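PDB 4RWZ: putative rRNA methyltransferase from Sorangium cellulosum, which probably methylates 16S rRNA of the 30S ribosomal subunit, using S-adenosylmethionine as methyl donor, and thereby confers resistance to aminoglycoside antibiotics. Local coordinates for residues L17-V31 with E93-F105. Residues are numbered along the deposited sequence; the frame is centred on the assembly and turned at random.
Sequences LEAKLAGHARVLIDV and ELAGLAHTLTLNF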
loop_
_atom_site.group_PDB
_atom_site.type_symbol
_atom_site.label_atom_id
_atom_site.label_comp_id
_atom_site.label_asym_id
_atom_site.label_seq_id
_atom_site.Cartn_x
_atom_site.Cartn_y
_atom_site.Cartn_z
ATOM N N LEU A 17 16.263 -3.814 7.597
ATOM C CA LEU A 17 14.951 -4.328 7.257
ATOM C C LEU A 17 15.049 -5.834 7.065
ATOM O O LEU A 17 14.254 -6.597 7.637
ATOM C CB LEU A 17 14.400 -3.645 5.988
ATOM C CG LEU A 17 13.026 -4.137 5.506
ATOM C CD1 LEU A 17 11.975 -4.010 6.643
ATOM C CD2 LEU A 17 12.566 -3.407 4.252
ATOM N N GLU A 18 16.057 -6.275 6.314
ATOM C CA GLU A 18 16.216 -7.713 6.078
ATOM C C GLU A 18 16.411 -8.510 7.365
ATOM O O GLU A 18 16.002 -9.666 7.462
ATOM C CB GLU A 18 17.346 -7.988 5.084
ATOM C CG GLU A 18 16.935 -7.725 3.652
ATOM C CD GLU A 18 18.096 -7.797 2.670
ATOM O OE1 GLU A 18 19.249 -7.994 3.125
ATOM O OE2 GLU A 18 17.849 -7.657 1.445
ATOM N N ALA A 19 17.024 -7.883 8.354
ATOM C CA ALA A 19 17.210 -8.512 9.650
ATOM C C ALA A 19 15.860 -8.773 10.309
ATOM O O ALA A 19 15.679 -9.795 10.970
ATOM C CB ALA A 19 18.074 -7.638 10.533
ATOM N N LYS A 20 14.924 -7.838 10.142
ATOM C CA LYS A 20 13.580 -7.972 10.713
ATOM C C LYS A 20 12.699 -8.936 9.933
ATOM O O LYS A 20 11.903 -9.650 10.523
ATOM C CB LYS A 20 12.881 -6.613 10.804
ATOM C CG LYS A 20 13.576 -5.614 11.708
ATOM C CD LYS A 20 13.556 -6.066 13.154
ATOM C CE LYS A 20 14.250 -5.045 14.033
ATOM N NZ LYS A 20 13.576 -4.926 15.340
ATOM N N LEU A 21 12.842 -8.937 8.612
ATOM C CA LEU A 21 12.046 -9.779 7.736
ATOM C C LEU A 21 12.326 -11.242 7.962
ATOM O O LEU A 21 11.419 -12.076 7.864
ATOM C CB LEU A 21 12.351 -9.452 6.269
ATOM C CG LEU A 21 11.728 -8.145 5.778
ATOM C CD1 LEU A 21 12.150 -7.788 4.355
ATOM C CD2 LEU A 21 10.219 -8.227 5.865
ATOM N N ALA A 22 13.587 -11.549 8.245
ATOM C CA ALA A 22 14.027 -12.925 8.399
ATOM C C ALA A 22 13.110 -13.651 9.361
ATOM O O ALA A 22 12.816 -13.144 10.448
ATOM C CB ALA A 22 15.464 -12.968 8.893
ATOM N N GLY A 23 12.609 -14.812 8.945
ATOM C CA GLY A 23 11.745 -15.594 9.813
ATOM C C GLY A 23 10.289 -15.532 9.408
ATOM O O GLY A 23 9.516 -16.437 9.712
ATOM N N HIS A 24 9.908 -14.449 8.728
ATOM C CA HIS A 24 8.534 -14.288 8.273
ATOM C C HIS A 24 8.332 -14.834 6.865
ATOM O O HIS A 24 9.120 -14.569 5.961
ATOM C CB HIS A 24 8.143 -12.811 8.318
ATOM C CG HIS A 24 8.266 -12.207 9.673
ATOM N ND1 HIS A 24 9.418 -11.598 10.120
ATOM C CD2 HIS A 24 7.372 -12.114 10.686
ATOM C CE1 HIS A 24 9.238 -11.179 11.360
ATOM N NE2 HIS A 24 7.998 -11.464 11.724
ATOM N N ALA A 25 7.244 -15.569 6.684
ATOM C CA ALA A 25 6.957 -16.214 5.418
ATOM C C ALA A 25 6.392 -15.254 4.363
ATOM O O ALA A 25 6.551 -15.482 3.166
ATOM C CB ALA A 25 5.995 -17.363 5.640
ATOM N N ARG A 26 5.699 -14.205 4.804
ATOM C CA ARG A 26 5.029 -13.282 3.881
ATOM C C ARG A 26 5.244 -11.849 4.299
ATOM O O ARG A 26 5.574 -11.575 5.462
ATOM C CB ARG A 26 3.524 -13.580 3.829
ATOM C CG ARG A 26 3.184 -14.931 3.134
ATOM C CD ARG A 26 1.713 -15.290 3.254
ATOM N NE ARG A 26 0.820 -14.415 2.498
ATOM C CZ ARG A 26 0.598 -14.507 1.186
ATOM N NH1 ARG A 26 1.216 -15.443 0.471
ATOM N NH2 ARG A 26 -0.244 -13.668 0.588
ATOM N N VAL A 27 5.041 -10.945 3.344
ATOM C CA VAL A 27 5.115 -9.514 3.589
ATOM C C VAL A 27 3.886 -8.832 3.036
ATOM O O VAL A 27 3.446 -9.104 1.906
ATOM C CB VAL A 27 6.354 -8.893 2.890
ATOM C CG1 VAL A 27 6.402 -7.358 3.110
ATOM C CG2 VAL A 27 7.636 -9.576 3.375
ATOM N N LEU A 28 3.301 -7.958 3.851
ATOM C CA LEU A 28 2.178 -7.134 3.443
ATOM C C LEU A 28 2.635 -5.690 3.523
ATOM O O LEU A 28 3.324 -5.317 4.480
ATOM C CB LEU A 28 1.010 -7.365 4.425
ATOM C CG LEU A 28 -0.096 -6.341 4.510
ATOM C CD1 LEU A 28 -0.956 -6.314 3.240
ATOM C CD2 LEU A 28 -1.004 -6.677 5.748
ATOM N N ILE A 29 2.338 -4.901 2.484
ATOM C CA ILE A 29 2.607 -3.459 2.560
ATOM C C ILE A 29 1.314 -2.741 2.325
ATOM O O ILE A 29 0.609 -2.995 1.337
ATOM C CB ILE A 29 3.671 -3.024 1.541
ATOM C CG1 ILE A 29 4.971 -3.833 1.826
ATOM C CG2 ILE A 29 3.856 -1.456 1.594
ATOM C CD1 ILE A 29 6.134 -3.505 0.793
ATOM N N ASP A 30 0.982 -1.815 3.220
ATOM C CA ASP A 30 -0.268 -1.065 3.105
ATOM C C ASP A 30 0.094 0.379 2.793
ATOM O O ASP A 30 0.660 1.035 3.635
ATOM C CB ASP A 30 -1.017 -1.135 4.460
ATOM C CG ASP A 30 -2.381 -0.396 4.438
ATOM O OD1 ASP A 30 -3.112 -0.523 3.414
ATOM O OD2 ASP A 30 -2.789 0.281 5.471
ATOM N N VAL A 31 -0.233 0.875 1.595
ATOM C CA VAL A 31 0.210 2.228 1.191
ATOM C C VAL A 31 -0.884 3.218 1.509
ATOM O O VAL A 31 -2.067 2.951 1.211
ATOM C CB VAL A 31 0.523 2.205 -0.330
ATOM C CG1 VAL A 31 0.774 3.599 -0.861
ATOM C CG2 VAL A 31 1.717 1.358 -0.518
ATOM N N GLU A 93 14.310 0.440 -0.368
ATOM C CA GLU A 93 14.434 -0.716 0.516
ATOM C C GLU A 93 13.196 -1.636 0.458
ATOM O O GLU A 93 13.266 -2.802 0.843
ATOM C CB GLU A 93 14.625 -0.259 1.967
ATOM C CG GLU A 93 15.959 0.451 2.227
ATOM C CD GLU A 93 15.908 1.925 1.949
ATOM O OE1 GLU A 93 14.968 2.397 1.275
ATOM O OE2 GLU A 93 16.825 2.643 2.403
ATOM N N LEU A 94 12.061 -1.099 0.020
ATOM C CA LEU A 94 10.833 -1.930 -0.026
ATOM C C LEU A 94 10.666 -2.589 -1.379
ATOM O O LEU A 94 9.757 -3.398 -1.581
ATOM C CB LEU A 94 9.591 -1.098 0.275
ATOM C CG LEU A 94 9.552 -0.419 1.630
ATOM C CD1 LEU A 94 8.260 0.389 1.719
ATOM C CD2 LEU A 94 9.617 -1.475 2.732
ATOM N N ALA A 95 11.553 -2.300 -2.312
ATOM C CA ALA A 95 11.377 -2.861 -3.660
ATOM C C ALA A 95 11.298 -4.356 -3.718
ATOM O O ALA A 95 12.112 -5.039 -3.104
ATOM C CB ALA A 95 12.500 -2.348 -4.615
ATOM N N GLY A 96 10.301 -4.867 -4.461
ATOM C CA GLY A 96 10.162 -6.285 -4.696
ATOM C C GLY A 96 9.812 -7.115 -3.475
ATOM O O GLY A 96 9.902 -8.324 -3.550
ATOM N N LEU A 97 9.378 -6.509 -2.370
ATOM C CA LEU A 97 9.129 -7.307 -1.170
ATOM C C LEU A 97 7.721 -7.864 -0.982
ATOM O O LEU A 97 7.574 -8.922 -0.347
ATOM C CB LEU A 97 9.443 -6.510 0.109
ATOM C CG LEU A 97 10.880 -6.109 0.408
ATOM C CD1 LEU A 97 10.861 -5.428 1.796
ATOM C CD2 LEU A 97 11.822 -7.299 0.378
ATOM N N ALA A 98 6.681 -7.162 -1.452
ATOM C CA ALA A 98 5.317 -7.481 -0.950
ATOM C C ALA A 98 4.724 -8.700 -1.619
ATOM O O ALA A 98 4.723 -8.786 -2.839
ATOM C CB ALA A 98 4.334 -6.267 -1.113
ATOM N N HIS A 99 4.216 -9.641 -0.819
ATOM C CA HIS A 99 3.309 -10.673 -1.346
ATOM C C HIS A 99 1.936 -10.067 -1.555
ATOM O O HIS A 99 1.213 -10.476 -2.456
ATOM C CB HIS A 99 3.150 -11.833 -0.352
ATOM C CG HIS A 99 4.386 -12.636 -0.184
ATOM N ND1 HIS A 99 5.418 -12.256 0.647
ATOM C CD2 HIS A 99 4.765 -13.810 -0.753
ATOM C CE1 HIS A 99 6.376 -13.165 0.589
ATOM N NE2 HIS A 99 6.009 -14.107 -0.260
ATOM N N THR A 100 1.595 -9.070 -0.721
ATOM C CA THR A 100 0.309 -8.358 -0.812
ATOM C C THR A 100 0.525 -6.871 -0.606
ATOM O O THR A 100 1.159 -6.481 0.395
ATOM C CB THR A 100 -0.667 -8.852 0.290
ATOM O OG1 THR A 100 -0.718 -10.293 0.258
ATOM C CG2 THR A 100 -2.065 -8.255 0.074
ATOM N N LEU A 101 -0.004 -6.039 -1.515
ATOM C CA LEU A 101 0.085 -4.582 -1.362
ATOM C C LEU A 101 -1.344 -4.084 -1.306
ATOM O O LEU A 101 -2.094 -4.282 -2.256
ATOM C CB LEU A 101 0.753 -3.980 -2.591
ATOM C CG LEU A 101 0.805 -2.449 -2.708
ATOM C CD1 LEU A 101 1.652 -1.964 -1.647
ATOM C CD2 LEU A 101 1.425 -2.158 -4.128
ATOM N N THR A 102 -1.725 -3.428 -0.217
ATOM C CA THR A 102 -3.102 -2.971 -0.061
ATOM C C THR A 102 -3.227 -1.440 -0.179
ATOM O O THR A 102 -2.329 -0.680 0.240
ATOM C CB THR A 102 -3.718 -3.434 1.286
ATOM O OG1 THR A 102 -2.877 -2.972 2.369
ATOM C CG2 THR A 102 -3.843 -4.995 1.312
ATOM N N LEU A 103 -4.310 -0.993 -0.833
ATOM C CA LEU A 103 -4.667 0.455 -0.840
ATOM C C LEU A 103 -6.103 0.498 -0.384
ATOM O O LEU A 103 -7.013 0.163 -1.148
ATOM C CB LEU A 103 -4.569 1.052 -2.238
ATOM C CG LEU A 103 -3.091 1.178 -2.663
ATOM C CD1 LEU A 103 -2.829 0.029 -3.483
ATOM C CD2 LEU A 103 -2.705 2.440 -3.379
ATOM N N ASN A 104 -6.305 0.889 0.865
ATOM C CA ASN A 104 -7.644 0.901 1.480
ATOM C C ASN A 104 -8.182 2.308 1.488
ATOM O O ASN A 104 -7.687 3.135 2.240
ATOM C CB ASN A 104 -7.547 0.440 2.930
ATOM C CG ASN A 104 -7.217 -1.021 3.033
ATOM O OD1 ASN A 104 -7.829 -1.816 2.348
ATOM N ND2 ASN A 104 -6.232 -1.382 3.856
ATOM N N PHE A 105 -9.188 2.565 0.666
ATOM C CA PHE A 105 -9.798 3.902 0.589
ATOM C C PHE A 105 -8.813 5.028 0.310
ATOM O O PHE A 105 -8.736 6.003 1.069
ATOM C CB PHE A 105 -10.590 4.200 1.867
ATOM C CG PHE A 105 -11.658 3.164 2.128
ATOM C CD1 PHE A 105 -12.751 3.082 1.286
ATOM C CD2 PHE A 105 -11.562 2.280 3.178
ATOM C CE1 PHE A 105 -13.746 2.108 1.486
ATOM C CE2 PHE A 105 -12.565 1.314 3.372
ATOM C CZ PHE A 105 -13.645 1.255 2.512
HETATM O O HOH W 1 -4.183 1.720 2.537
HETATM O O HOH W 2 -5.269 1.050 5.706
#
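Ile29, on the same face of the sheet as Leu101, sets CD1 3.8 Å from Ala98 CB, a methyl short enough to let the branch come in close, while its CB meets Leu101 CD1. Leu101 CG lies anti to the backbone N (chi1 173°), beside the carbonyl carbon, which leans the side chain forward, and CD1 meets Val31 CG2 at 3.5 Å. Farther along, Leu17 and Leu97 reach tip to tip, CD2 to CD1 at 3.6 Å, and Leu21 joins them, fastening helix 14-21 to the loop before strand 98-104. On the other face Leu28 CD1 lies against the methyl groups of Thr100 and Thr102.

Between these layers the strands run parallel, Ile29 N donating to Thr100 O and Ile29 O accepting from Thr102 N. Val27 O takes two donors, His99 N and Thr100 N, where the chain turns a corner. Imidazole suits this corner: His99 ND1 accepts from Val27 N at 3.0 Å, tilted 30° from the ring plane, and Arg26 CG sits over the ring face in a CH-pi contact.

At the polar end, Thr102 OG1 donates to Asp30 OD1 at 2.7 Å, from above the carboxylate plane. One water accepts from Asn104 N and lies 2.6 Å from Asp30 OD1; a second donates to OD2 and accepts from Asn104 ND2, and Thr33 OG1 also bonds OD2, so both carboxylate oxygens have polar partners. Strands 26-31 and 98-104 are the adjacent strands 1 and 4 in the order 3-2-1-4-5-7-6, which, with strand 207-213 antiparallel, marks the Rossmann-like S-adenosylmethionine-dependent methyltransferase fold.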